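Local coordinates for imidazoleglycerol-phosphate dehydratase (Pyrococcus furiosus, PDB 5DNL), which catalyses the manganese-dependent dehydration of imidazoleglycerol phosphate to imidazoleacetol phosphate, the sixth step of histidine biosynthesis, at residues F34-L38 against L155-R160; E72-R76 against R168-T172; A87-V93 against I134-S140; P99-V103 against V123-R128. All blocks are in the same frame, centred on the assembly; numbering follows the deposited sequence. Where two conformers were deposited one is given.

Contact 1: residues F34-L38 against L155-R160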
loop_
_atom_site.group_PDB
_atom_site.type_symbol
_atom_site.label_atom_id
_atom_site.label_comp_id
_atom_site.label_asym_id
_atom_site.label_seq_id
_atom_site.Cartn_x
_atom_site.Cartn_y
_atom_site.Cartn_z
ATOM N N PHE A 34 -7.125 -45.379 13.840
ATOM C CA PHE A 34 -7.586 -45.765 12.528
ATOM C C PHE A 34 -8.369 -47.089 12.587
ATOM O O PHE A 34 -9.480 -47.183 12.073
ATOM C CB PHE A 34 -6.419 -45.901 11.544
ATOM C CG PHE A 34 -6.842 -46.424 10.219
ATOM C CD1 PHE A 34 -7.437 -45.588 9.310
ATOM C CD2 PHE A 34 -6.758 -47.783 9.923
ATOM C CE1 PHE A 34 -7.900 -46.087 8.105
ATOM C CE2 PHE A 34 -7.197 -48.274 8.713
ATOM C CZ PHE A 34 -7.765 -47.427 7.801
ATOM N N ALA A 35 -7.788 -48.100 13.221
ATOM C CA ALA A 35 -8.428 -49.419 13.249
ATOM C C ALA A 35 -9.726 -49.385 14.038
ATOM O O ALA A 35 -10.697 -50.026 13.649
ATOM C CB ALA A 35 -7.481 -50.446 13.829
ATOM N N PHE A 36 -9.737 -48.629 15.139
ATOM C CA PHE A 36 -10.930 -48.557 15.999
ATOM C C PHE A 36 -12.115 -47.971 15.227
ATOM O O PHE A 36 -13.227 -48.494 15.270
ATOM C CB PHE A 36 -10.637 -47.717 17.238
ATOM C CG PHE A 36 -11.730 -47.751 18.280
ATOM C CD1 PHE A 36 -11.771 -48.764 19.226
ATOM C CD2 PHE A 36 -12.689 -46.755 18.317
ATOM C CE1 PHE A 36 -12.752 -48.761 20.195
ATOM C CE2 PHE A 36 -13.687 -46.756 19.274
ATOM C CZ PHE A 36 -13.711 -47.764 20.218
ATOM N N TYR A 37 -11.876 -46.876 14.499
ATOM C CA TYR A 37 -12.923 -46.222 13.760
ATOM C C TYR A 37 -13.279 -46.928 12.442
ATOM O O TYR A 37 -14.418 -46.808 11.969
ATOM C CB TYR A 37 -12.610 -44.727 13.590
ATOM C CG TYR A 37 -12.727 -44.032 14.936
ATOM C CD1 TYR A 37 -13.966 -43.610 15.403
ATOM C CD2 TYR A 37 -11.651 -43.899 15.781
ATOM C CE1 TYR A 37 -14.106 -43.023 16.661
ATOM C CE2 TYR A 37 -11.776 -43.331 17.041
ATOM C CZ TYR A 37 -12.987 -42.875 17.473
ATOM O OH TYR A 37 -13.083 -42.294 18.721
ATOM N N LEU A 38 -12.340 -47.681 11.873
ATOM C CA LEU A 38 -12.646 -48.611 10.759
ATOM C C LEU A 38 -13.606 -49.726 11.208
ATOM O O LEU A 38 -14.438 -50.200 10.426
ATOM C CB LEU A 38 -11.365 -49.219 10.199
ATOM C CG LEU A 38 -11.496 -50.210 9.034
ATOM C CD1 LEU A 38 -12.012 -49.504 7.791
ATOM C CD2 LEU A 38 -10.174 -50.868 8.750
ATOM N N LEU A 155 -10.168 -41.090 8.641
ATOM C CA LEU A 155 -9.822 -42.128 7.666
ATOM C C LEU A 155 -10.477 -43.455 8.019
ATOM O O LEU A 155 -11.004 -44.135 7.139
ATOM C CB LEU A 155 -8.316 -42.283 7.554
ATOM C CG LEU A 155 -7.627 -41.192 6.735
ATOM C CD1 LEU A 155 -6.135 -41.227 7.010
ATOM C CD2 LEU A 155 -7.901 -41.346 5.253
ATOM N N GLY A 156 -10.435 -43.821 9.296
ATOM C CA GLY A 156 -11.070 -45.070 9.721
ATOM C C GLY A 156 -12.558 -45.051 9.454
ATOM O O GLY A 156 -13.085 -45.991 8.827
ATOM N N MET A 157 -13.235 -43.983 9.869
ATOM C CA MET A 157 -14.684 -43.862 9.657
ATOM C C MET A 157 -15.046 -43.848 8.175
ATOM O O MET A 157 -16.000 -44.469 7.771
ATOM C CB MET A 157 -15.230 -42.589 10.295
ATOM C CG MET A 157 -15.199 -42.544 11.795
ATOM S SD MET A 157 -16.493 -43.553 12.536
ATOM C CE MET A 157 -17.622 -43.607 11.172
ATOM N N ALA A 158 -14.289 -43.114 7.372
ATOM C CA ALA A 158 -14.587 -42.999 5.950
ATOM C C ALA A 158 -14.415 -44.318 5.236
ATOM O O ALA A 158 -15.256 -44.706 4.404
ATOM C CB ALA A 158 -13.731 -41.916 5.296
ATOM N N LEU A 159 -13.341 -45.022 5.567
ATOM C CA LEU A 159 -13.071 -46.318 4.959
ATOM C C LEU A 159 -14.022 -47.394 5.480
ATOM O O LEU A 159 -14.337 -48.323 4.742
ATOM C CB LEU A 159 -11.607 -46.736 5.102
ATOM C CG LEU A 159 -10.668 -46.012 4.121
ATOM C CD1 LEU A 159 -9.242 -46.044 4.604
ATOM C CD2 LEU A 159 -10.783 -46.595 2.714
ATOM N N ARG A 160 -14.529 -47.248 6.701
ATOM C CA ARG A 160 -15.588 -48.172 7.169
ATOM C C ARG A 160 -16.742 -48.173 6.160
ATOM O O ARG A 160 -17.277 -49.234 5.808
ATOM C CB ARG A 160 -16.100 -47.768 8.552
ATOM C CG ARG A 160 -17.160 -48.712 9.140
ATOM C CD ARG A 160 -17.929 -48.089 10.288
ATOM N NE ARG A 160 -17.108 -47.604 11.385
ATOM C CZ ARG A 160 -17.571 -46.921 12.439
ATOM N NH1 ARG A 160 -18.870 -46.655 12.564
ATOM N NH2 ARG A 160 -16.733 -46.493 13.388
#

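Contact 2: residues E72-R76 against R168-T172. With 5DL ([(2S)-2-hydroxy-3-(1H-1,2,4-triazol-1-yl)propyl]phosphonic acid), chain I.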
loop_
_atom_site.group_PDB
_atom_site.type_symbol
_atom_site.label_atom_id
_atom_site.label_comp_id
_atom_site.label_asym_id
_atom_site.label_seq_id
_atom_site.Cartn_x
_atom_site.Cartn_y
_atom_site.Cartn_z
ATOM N N GLU A 72 -15.809 -57.922 -4.056
ATOM C CA GLU A 72 -15.804 -57.685 -5.490
ATOM C C GLU A 72 -16.512 -56.376 -5.823
ATOM O O GLU A 72 -16.007 -55.576 -6.602
ATOM C CB GLU A 72 -16.492 -58.848 -6.209
ATOM C CG GLU A 72 -16.474 -58.783 -7.727
ATOM C CD GLU A 72 -17.316 -59.881 -8.339
ATOM O OE1 GLU A 72 -18.258 -59.560 -9.090
ATOM O OE2 GLU A 72 -17.053 -61.064 -8.041
ATOM N N LYS A 73 -17.671 -56.181 -5.223
ATOM C CA LYS A 73 -18.470 -54.975 -5.401
ATOM C C LYS A 73 -18.473 -54.260 -4.067
ATOM O O LYS A 73 -18.929 -54.806 -3.059
ATOM C CB LYS A 73 -19.894 -55.333 -5.801
ATOM C CG LYS A 73 -19.946 -56.066 -7.132
ATOM C CD LYS A 73 -21.358 -56.517 -7.459
ATOM C CE LYS A 73 -21.348 -57.476 -8.635
ATOM N NZ LYS A 73 -22.725 -57.774 -9.097
ATOM N N PHE A 74 -18.004 -53.010 -4.060
ATOM C CA PHE A 74 -17.851 -52.253 -2.819
ATOM C C PHE A 74 -18.424 -50.850 -2.986
ATOM O O PHE A 74 -18.552 -50.349 -4.108
ATOM C CB PHE A 74 -16.382 -52.205 -2.374
ATOM C CG PHE A 74 -15.443 -51.792 -3.454
ATOM C CD1 PHE A 74 -15.150 -50.456 -3.674
ATOM C CD2 PHE A 74 -14.849 -52.737 -4.286
ATOM C CE1 PHE A 74 -14.298 -50.082 -4.690
ATOM C CE2 PHE A 74 -13.985 -52.365 -5.300
ATOM C CZ PHE A 74 -13.715 -51.022 -5.510
ATOM N N THR A 75 -18.746 -50.236 -1.846
ATOM C CA THR A 75 -19.492 -48.983 -1.767
ATOM C C THR A 75 -18.701 -47.804 -2.385
ATOM O O THR A 75 -19.312 -46.876 -2.924
ATOM C CB THR A 75 -19.881 -48.732 -0.296
ATOM O OG1 THR A 75 -20.832 -49.753 0.111
ATOM C CG2 THR A 75 -20.518 -47.371 -0.070
ATOM N N ARG A 76 -17.371 -47.877 -2.320
ATOM C CA ARG A 76 -16.410 -46.998 -3.050
ATOM C C ARG A 76 -16.192 -45.643 -2.350
ATOM O O ARG A 76 -15.053 -45.220 -2.187
ATOM C CB ARG A 76 -16.801 -46.782 -4.522
ATOM C CG ARG A 76 -15.862 -45.858 -5.272
ATOM C CD ARG A 76 -16.300 -45.661 -6.704
ATOM N NE ARG A 76 -15.502 -44.585 -7.295
ATOM C CZ ARG A 76 -15.728 -44.015 -8.481
ATOM N NH1 ARG A 76 -16.701 -44.445 -9.295
ATOM N NH2 ARG A 76 -14.937 -43.030 -8.872
ATOM N N ARG A 168 -23.549 -53.414 -6.673
ATOM C CA ARG A 168 -23.095 -53.158 -8.041
ATOM C C ARG A 168 -21.662 -52.644 -8.068
ATOM O O ARG A 168 -21.116 -52.239 -7.028
ATOM C CB ARG A 168 -24.029 -52.134 -8.715
ATOM C CG ARG A 168 -24.025 -50.776 -8.035
ATOM C CD ARG A 168 -25.022 -49.774 -8.599
ATOM N NE ARG A 168 -24.904 -48.516 -7.860
ATOM C CZ ARG A 168 -25.580 -47.395 -8.117
ATOM N NH1 ARG A 168 -25.323 -46.317 -7.372
ATOM N NH2 ARG A 168 -26.470 -47.347 -9.082
ATOM N N VAL A 169 -21.065 -52.666 -9.253
ATOM C CA VAL A 169 -19.824 -51.940 -9.523
ATOM C C VAL A 169 -20.198 -50.447 -9.527
ATOM O O VAL A 169 -21.023 -49.996 -10.345
ATOM C CB VAL A 169 -19.198 -52.328 -10.876
ATOM C CG1 VAL A 169 -17.984 -51.461 -11.186
ATOM C CG2 VAL A 169 -18.817 -53.811 -10.887
ATOM N N GLU A 170 -19.614 -49.681 -8.606
ATOM C CA GLU A 170 -20.064 -48.315 -8.367
ATOM C C GLU A 170 -19.358 -47.315 -9.290
ATOM O O GLU A 170 -18.656 -46.417 -8.832
ATOM C CB GLU A 170 -19.844 -47.956 -6.887
ATOM C CG GLU A 170 -20.735 -48.734 -5.929
ATOM C CD GLU A 170 -22.197 -48.259 -5.927
ATOM O OE1 GLU A 170 -22.488 -47.134 -6.383
ATOM O OE2 GLU A 170 -23.058 -49.018 -5.412
ATOM N N SER A 171 -19.578 -47.457 -10.594
ATOM C CA SER A 171 -19.075 -46.519 -11.589
ATOM C C SER A 171 -19.939 -46.551 -12.815
ATOM O O SER A 171 -20.231 -47.630 -13.323
ATOM C CB SER A 171 -17.665 -46.877 -12.004
ATOM O OG SER A 171 -17.180 -45.990 -13.003
ATOM N N THR A 172 -20.269 -45.383 -13.343
ATOM C CA THR A 172 -21.012 -45.291 -14.590
ATOM C C THR A 172 -20.223 -45.815 -15.776
ATOM O O THR A 172 -20.834 -46.147 -16.800
ATOM C CB THR A 172 -21.438 -43.852 -14.897
ATOM O OG1 THR A 172 -20.292 -42.984 -14.914
ATOM C CG2 THR A 172 -22.444 -43.353 -13.876
HETATM N N1 5DL I . -14.454 -38.073 -15.592
HETATM C C3 5DL I . -12.813 -38.842 -14.233
HETATM N N2 5DL I . -14.096 -38.906 -14.561
HETATM C C8 5DL I . -16.616 -41.694 -13.853
HETATM C C7 5DL I . -15.669 -40.855 -14.727
HETATM C C6 5DL I . -15.060 -39.765 -13.893
HETATM C C5 5DL I . -13.282 -37.478 -15.893
HETATM O O10 5DL I . -14.561 -43.182 -12.970
HETATM P P9 5DL I . -15.833 -42.579 -12.471
HETATM O O11 5DL I . -16.827 -43.633 -12.008
HETATM O O12 5DL I . -15.583 -41.562 -11.364
HETATM O O13 5DL I . -16.394 -40.277 -15.820
HETATM N N4 5DL I . -12.297 -37.937 -15.079
HETATM O O HOH W 1 -18.254 -51.283 -6.616
#

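Contact 3: residues A87-V93 against I134-S140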
loop_
_atom_site.group_PDB
_atom_site.type_symbol
_atom_site.label_atom_id
_atom_site.label_comp_id
_atom_site.label_asym_id
_atom_site.label_seq_id
_atom_site.Cartn_x
_atom_site.Cartn_y
_atom_site.Cartn_z
ATOM N N ALA A 87 -9.961 -29.068 16.927
ATOM C CA ALA A 87 -9.807 -29.581 15.559
ATOM C C ALA A 87 -11.142 -29.999 14.967
ATOM O O ALA A 87 -12.009 -30.544 15.673
ATOM C CB ALA A 87 -8.834 -30.752 15.502
ATOM N N LEU A 88 -11.296 -29.766 13.669
ATOM C CA LEU A 88 -12.446 -30.268 12.919
ATOM C C LEU A 88 -11.937 -30.622 11.539
ATOM O O LEU A 88 -11.466 -29.735 10.833
ATOM C CB LEU A 88 -13.548 -29.210 12.852
ATOM C CG LEU A 88 -14.852 -29.671 12.194
ATOM C CD1 LEU A 88 -15.508 -30.741 13.043
ATOM C CD2 LEU A 88 -15.769 -28.471 12.002
ATOM N N VAL A 89 -11.950 -31.897 11.177
ATOM C CA VAL A 89 -11.255 -32.360 9.983
ATOM C C VAL A 89 -12.211 -33.170 9.118
ATOM O O VAL A 89 -12.838 -34.110 9.601
ATOM C CB VAL A 89 -10.029 -33.200 10.355
ATOM C CG1 VAL A 89 -9.319 -33.713 9.098
ATOM C CG2 VAL A 89 -9.055 -32.420 11.221
ATOM N N LEU A 90 -12.295 -32.782 7.849
ATOM C CA LEU A 90 -13.056 -33.520 6.851
ATOM C C LEU A 90 -12.135 -34.519 6.144
ATOM O O LEU A 90 -11.027 -34.165 5.714
ATOM C CB LEU A 90 -13.668 -32.551 5.835
ATOM C CG LEU A 90 -14.241 -33.167 4.548
ATOM C CD1 LEU A 90 -15.408 -34.115 4.785
ATOM C CD2 LEU A 90 -14.642 -32.042 3.608
ATOM N N VAL A 91 -12.580 -35.778 6.061
ATOM C CA VAL A 91 -11.871 -36.826 5.355
ATOM C C VAL A 91 -12.822 -37.383 4.314
ATOM O O VAL A 91 -13.955 -37.756 4.631
ATOM C CB VAL A 91 -11.393 -37.946 6.289
ATOM C CG1 VAL A 91 -10.703 -39.047 5.472
ATOM C CG2 VAL A 91 -10.462 -37.370 7.323
ATOM N N SER A 92 -12.380 -37.399 3.061
ATOM C CA SER A 92 -13.216 -37.899 1.972
ATOM C C SER A 92 -12.427 -38.884 1.146
ATOM O O SER A 92 -11.308 -38.567 0.698
ATOM C CB SER A 92 -13.692 -36.725 1.104
ATOM O OG SER A 92 -14.537 -37.153 0.027
ATOM N N VAL A 93 -12.997 -40.080 0.934
ATOM C CA VAL A 93 -12.328 -41.167 0.237
ATOM C C VAL A 93 -13.170 -41.627 -0.941
ATOM O O VAL A 93 -14.389 -41.755 -0.834
ATOM C CB VAL A 93 -12.078 -42.357 1.195
ATOM C CG1 VAL A 93 -11.552 -43.586 0.443
ATOM C CG2 VAL A 93 -11.131 -41.967 2.310
ATOM N N ILE A 134 -7.882 -39.618 -1.860
ATOM C CA ILE A 134 -8.046 -39.265 -0.439
ATOM C C ILE A 134 -7.832 -37.775 -0.223
ATOM O O ILE A 134 -6.764 -37.257 -0.554
ATOM C CB ILE A 134 -7.065 -40.042 0.442
ATOM C CG1 ILE A 134 -7.230 -41.551 0.225
ATOM C CG2 ILE A 134 -7.289 -39.681 1.911
ATOM C CD1 ILE A 134 -6.304 -42.420 1.050
ATOM N N HIS A 135 -8.849 -37.110 0.333
ATOM C CA HIS A 135 -8.763 -35.725 0.750
ATOM C C HIS A 135 -8.799 -35.663 2.269
ATOM O O HIS A 135 -9.681 -36.263 2.902
ATOM C CB HIS A 135 -9.943 -34.922 0.236
ATOM C CG HIS A 135 -9.883 -34.621 -1.219
ATOM N ND1 HIS A 135 -9.447 -33.412 -1.692
ATOM C CD2 HIS A 135 -10.237 -35.354 -2.300
ATOM C CE1 HIS A 135 -9.495 -33.423 -3.015
ATOM N NE2 HIS A 135 -9.988 -34.577 -3.406
ATOM N N ILE A 136 -7.879 -34.890 2.841
ATOM C CA ILE A 136 -7.873 -34.537 4.269
ATOM C C ILE A 136 -7.942 -33.013 4.275
ATOM O O ILE A 136 -6.998 -32.376 3.813
ATOM C CB ILE A 136 -6.587 -34.970 5.014
ATOM C CG1 ILE A 136 -6.245 -36.457 4.817
ATOM C CG2 ILE A 136 -6.721 -34.676 6.506
ATOM C CD1 ILE A 136 -7.289 -37.422 5.321
ATOM N N LYS A 137 -9.039 -32.443 4.770
ATOM C CA LYS A 137 -9.241 -30.995 4.733
ATOM C C LYS A 137 -9.579 -30.514 6.118
ATOM O O LYS A 137 -10.679 -30.752 6.633
ATOM C CB LYS A 137 -10.329 -30.591 3.735
ATOM C CG LYS A 137 -10.406 -29.076 3.562
ATOM C CD LYS A 137 -11.401 -28.674 2.494
ATOM C CE LYS A 137 -11.200 -27.219 2.079
ATOM N NZ LYS A 137 -10.098 -27.105 1.076
ATOM N N GLN A 138 -8.626 -29.830 6.727
ATOM C CA GLN A 138 -8.878 -29.200 8.006
ATOM C C GLN A 138 -9.878 -28.055 7.851
ATOM O O GLN A 138 -9.671 -27.153 7.032
ATOM C CB GLN A 138 -7.578 -28.694 8.606
ATOM C CG GLN A 138 -7.718 -28.002 9.946
ATOM C CD GLN A 138 -6.381 -27.648 10.527
ATOM O OE1 GLN A 138 -5.398 -28.344 10.317
ATOM N NE2 GLN A 138 -6.329 -26.528 11.236
ATOM N N LEU A 139 -10.967 -28.086 8.623
ATOM C CA LEU A 139 -11.955 -27.011 8.658
ATOM C C LEU A 139 -11.723 -26.025 9.793
ATOM O O LEU A 139 -12.009 -24.840 9.639
ATOM C CB LEU A 139 -13.359 -27.602 8.790
ATOM C CG LEU A 139 -13.698 -28.642 7.721
ATOM C CD1 LEU A 139 -15.078 -29.209 7.947
ATOM C CD2 LEU A 139 -13.565 -28.065 6.315
ATOM N N SER A 140 -11.225 -26.519 10.931
ATOM C CA SER A 140 -10.866 -25.710 12.088
ATOM C C SER A 140 -9.754 -26.425 12.831
ATOM O O SER A 140 -9.589 -27.636 12.696
ATOM C CB SER A 140 -12.050 -25.547 13.040
ATOM O OG SER A 140 -13.188 -25.051 12.373
#

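Contact 4: residues P99-V103 against V123-R128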
loop_
_atom_site.group_PDB
_atom_site.type_symbol
_atom_site.label_atom_id
_atom_site.label_comp_id
_atom_site.label_asym_id
_atom_site.label_seq_id
_atom_site.Cartn_x
_atom_site.Cartn_y
_atom_site.Cartn_z
ATOM N N PRO A 99 -4.849 -43.232 -7.904
ATOM C CA PRO A 99 -4.155 -42.739 -6.703
ATOM C C PRO A 99 -3.979 -41.223 -6.688
ATOM O O PRO A 99 -3.515 -40.628 -7.672
ATOM C CB PRO A 99 -2.795 -43.428 -6.748
ATOM C CG PRO A 99 -3.078 -44.676 -7.512
ATOM C CD PRO A 99 -4.109 -44.339 -8.532
ATOM N N TYR A 100 -4.372 -40.630 -5.568
ATOM C CA TYR A 100 -4.299 -39.187 -5.365
ATOM C C TYR A 100 -4.482 -38.898 -3.887
ATOM O O TYR A 100 -5.374 -39.463 -3.269
ATOM C CB TYR A 100 -5.428 -38.477 -6.096
ATOM C CG TYR A 100 -5.441 -36.980 -5.940
ATOM C CD1 TYR A 100 -4.581 -36.184 -6.677
ATOM C CD2 TYR A 100 -6.308 -36.367 -5.055
ATOM C CE1 TYR A 100 -4.576 -34.799 -6.522
ATOM C CE2 TYR A 100 -6.332 -34.983 -4.922
ATOM C CZ TYR A 100 -5.462 -34.222 -5.655
ATOM O OH TYR A 100 -5.480 -32.843 -5.499
ATOM N N ALA A 101 -3.710 -37.954 -3.361
ATOM C CA ALA A 101 -3.920 -37.457 -2.011
ATOM C C ALA A 101 -3.796 -35.951 -2.030
ATOM O O ALA A 101 -2.943 -35.395 -2.715
ATOM C CB ALA A 101 -2.918 -38.043 -1.049
ATOM N N ASN A 102 -4.639 -35.302 -1.233
ATOM C CA ASN A 102 -4.520 -33.864 -0.959
ATOM C C ASN A 102 -4.749 -33.719 0.532
ATOM O O ASN A 102 -5.872 -33.922 1.005
ATOM C CB ASN A 102 -5.534 -33.087 -1.783
ATOM C CG ASN A 102 -5.518 -31.580 -1.518
ATOM O OD1 ASN A 102 -5.108 -31.108 -0.471
ATOM N ND2 ASN A 102 -5.995 -30.830 -2.488
ATOM N N VAL A 103 -3.693 -33.362 1.251
ATOM C CA VAL A 103 -3.731 -33.149 2.694
ATOM C C VAL A 103 -3.502 -31.675 2.950
ATOM O O VAL A 103 -2.426 -31.156 2.651
ATOM C CB VAL A 103 -2.675 -34.013 3.403
ATOM C CG1 VAL A 103 -2.648 -33.750 4.907
ATOM C CG2 VAL A 103 -2.893 -35.500 3.103
ATOM N N VAL A 123 -0.540 -40.864 4.104
ATOM C CA VAL A 123 -1.754 -40.738 3.293
ATOM C C VAL A 123 -1.469 -41.035 1.825
ATOM O O VAL A 123 -2.242 -41.754 1.160
ATOM C CB VAL A 123 -2.446 -39.369 3.477
ATOM C CG1 VAL A 123 -3.652 -39.256 2.568
ATOM C CG2 VAL A 123 -2.888 -39.190 4.931
ATOM N N TRP A 124 -0.368 -40.501 1.286
ATOM C CA TRP A 124 0.032 -40.854 -0.067
ATOM C C TRP A 124 0.322 -42.335 -0.220
ATOM O O TRP A 124 -0.032 -42.929 -1.241
ATOM C CB TRP A 124 1.241 -40.037 -0.551
ATOM C CG TRP A 124 0.879 -38.832 -1.347
ATOM C CD1 TRP A 124 1.019 -37.523 -0.968
ATOM C CD2 TRP A 124 0.330 -38.818 -2.660
ATOM N NE1 TRP A 124 0.601 -36.696 -1.992
ATOM C CE2 TRP A 124 0.182 -37.465 -3.038
ATOM C CE3 TRP A 124 -0.035 -39.811 -3.562
ATOM C CZ2 TRP A 124 -0.341 -37.093 -4.287
ATOM C CZ3 TRP A 124 -0.537 -39.427 -4.803
ATOM C CH2 TRP A 124 -0.676 -38.090 -5.144
ATOM N N GLY A 125 0.955 -42.928 0.788
ATOM C CA GLY A 125 1.231 -44.364 0.767
ATOM C C GLY A 125 -0.073 -45.152 0.714
ATOM O O GLY A 125 -0.228 -46.080 -0.107
ATOM N N LEU A 126 -1.010 -44.770 1.579
ATOM C CA LEU A 126 -2.320 -45.386 1.609
ATOM C C LEU A 126 -3.069 -45.223 0.284
ATOM O O LEU A 126 -3.649 -46.182 -0.252
ATOM C CB LEU A 126 -3.119 -44.780 2.770
ATOM C CG LEU A 126 -4.540 -45.258 3.012
ATOM C CD1 LEU A 126 -4.513 -46.737 3.349
ATOM C CD2 LEU A 126 -5.228 -44.471 4.119
ATOM N N ALA A 127 -3.031 -44.023 -0.286
ATOM C CA ALA A 127 -3.677 -43.787 -1.563
ATOM C C ALA A 127 -3.095 -44.662 -2.661
ATOM O O ALA A 127 -3.844 -45.170 -3.522
ATOM C CB ALA A 127 -3.583 -42.319 -1.962
ATOM N N ARG A 128 -1.772 -44.801 -2.669
ATOM C CA ARG A 128 -1.098 -45.634 -3.663
ATOM C C ARG A 128 -1.296 -47.136 -3.456
ATOM O O ARG A 128 -1.456 -47.864 -4.437
ATOM C CB ARG A 128 0.384 -45.269 -3.742
ATOM C CG ARG A 128 0.635 -43.891 -4.346
ATOM C CD ARG A 128 2.067 -43.476 -4.185
ATOM N NE ARG A 128 2.297 -42.169 -4.810
ATOM C CZ ARG A 128 2.981 -41.175 -4.271
ATOM N NH1 ARG A 128 3.605 -41.308 -3.104
ATOM N NH2 ARG A 128 3.036 -40.020 -4.923
#

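Contact 1: residues F34-L38 against L155-R160
The last turn of helix 25-38 leans on helix 144-162; the axes of segments 34-38 and 155-160 approach to 6.9 Å, with N-to-C directions 33° apart. Gly156 makes this closeness possible: a CB there would point at the partner helix and clash with Phe34 O and Leu38 N. Its CA instead lies 3.5 Å from Phe34 O and its O lies 3.3 Å from Leu38 CA, both as CA-H...O contacts. Each of these carbonyls also serves its own helix, Phe34 O accepting from Leu38 N (2.9 Å) and Gly156 O from Arg160 N (2.9 Å). Tyr37 O, near the helix end, is met by the Arg160 guanidinium, which gives it two hydrogen bonds, from NH2 at 2.7 Å and NE at 2.9 Å. Met157 SD touches the edge of the Tyr37 ring, 3.8 Å from CD1, a Met-aromatic contact; Tyr37 OH takes part in a weak hydrogen bond with Lys153 NZ. On the apolar side Phe34 CE1 meets Leu159 CD1 at 3.7 Å and Leu38 CD1 reaches Leu159 CB at 3.9 Å. Phe34 and Leu38 continue onto Leu62 and Leu66 of helix 51-69, while Leu155 and Leu159 rest on Val91 and Val93 of strand 87-94 and on helix 116-130.

Contact 2: residues E72-R76 against R168-T172
Arg76 extends its side chain fully, chi1 to chi3 all t, and so carries its guanidinium past the backbone of 168-172 to the inhibitor. NH1 gives hydrogen bonds to Glu170 O (2.8 Å) and to O11 of the phosphonate (2.8 Å), NH2 binds O12 at 3.0 Å, and NE is salt-bridged to Asp94. Glu170, the centre of an inverse gamma turn, points its CB toward 72-76 but folds back through m, m chi angles: CG packs 3.3 Å from Phe74 O, and the carboxylate turns to Arg168, OE2 meeting NE at 3.1 Å in a salt bridge, and to Ser166. Arg168, p at chi1 and extended beyond it, also reaches Phe36 O of a neighbouring subunit. A bridging water ties the loops, donating to Phe74 O and Arg168 O and accepting from Glu170 N. Ser171, with chi1 t, donates from OG to O11 at 2.6 Å. With Arg98 and Lys173, Arg76 and Ser171 form the phosphonate-binding end of the inhibitor pocket, where the substrate phosphate presumably binds.

Contact 3: residues A87-V93 against I134-S140
A classic beta bulge interrupts this antiparallel strand pair: Leu139 and Ser140 both face Leu88, whose O accepts from Leu139 N (2.8 Å) and Ser140 N (3.2 Å). Strands 87-94 and 133-140 are the central pair of a four-stranded mixed sheet. Beyond the bulge the register is regular, with Leu90-Lys137 and Ser92-His135 as hydrogen-bonded pairs alternating with the non-hydrogen-bonded pairs Val89-Gln138, Val91-Ile136 and Val93-Ile134. Side chains divide accordingly. Val89, Val91, Val93, Ile134 and Ile136 line the face covered by helices 116-130 and 144-162; there Val89 CG1 meets Ile136 CG2 and Val91 CG2 meets Ile136 CD1, each at 3.8 Å. The other face, bearing Leu88, Leu90, Ser92, His135 and Lys137, meets neighbouring subunits. His135 NE2 is hydrogen-bonded to Asp85 O of one of them, and Lys137 NZ to Leu139 O and Ser140 OG of the same copy. The extra residue of the bulge turns the Leu139 side chain onto the face that bears Leu88 and Leu90, its CB 4.1 Å from Leu88 CD2 and its CD1 4.2 Å from Leu90 CB. At the strand end Ser140 O accepts from Leu88 N at 2.9 Å and also lies 3.5 Å from Ala87 CA in a CA-H...O contact.

Contact 4: residues P99-V103 against V123-R128
Helix-on-sheet packing joins edge strand 100-104 to helix 116-130, the next helix along the chain; the two segments run nearly antiparallel, at 156°, with axes 7.4 Å apart. The contact is apolar and centres on Ala101. Its CB sits 3.6 Å from the centroid of the five-membered ring of Trp124, almost on the ring normal, a CH-pi contact. The small methyl lets the indole lie close against the strand, Trp124 CZ2 coming 3.5 Å from Ala101 O. On the helix side Ala101 CB also meets Val123 CG1 at 3.9 Å, and the same Val123 CG1 lies 3.9 Å from Val103 CG2. Ahead of the strand, Pro99 CB rests 3.8 Å from Ala127 O. Arg128 directs its polar end outward, hydrogen-bonding Pro99 O of a neighbouring subunit, while Pro99 O here receives Arg128 NE of that same copy. Strand 100-104, helix 116-130 and strand 133-140, whose two strands are parallel neighbours in the sheet, make up a beta-alpha-beta crossover.

Overall arrangement
Contacts 1, 3 and 4 build one continuous core, whereas contact 2 lies at the periphery, its centre 20 Å from that of the chain. Contact 3 supplies the middle of the sheet, and contact 4 adds the edge strand beside it: Ile134 N lies 2.9 Å from Tyr100 O, a probable hydrogen bond. Contact 1 packs on the same sheet through Leu155 CD2, 3.6 Å from Val91 CG1, and touches contact 4 at Leu126 CD2, 4.3 Å from that Leu155 atom. Contacts 1 and 2, with centres 19 Å apart, do not touch within a chain but meet between subunits, where Tyr37 packs on Arg76 of another copy. Tyr37 there lies about 4 Å from a bound inhibitor, and the Arg128 side chain about 6 Å from a manganese ion.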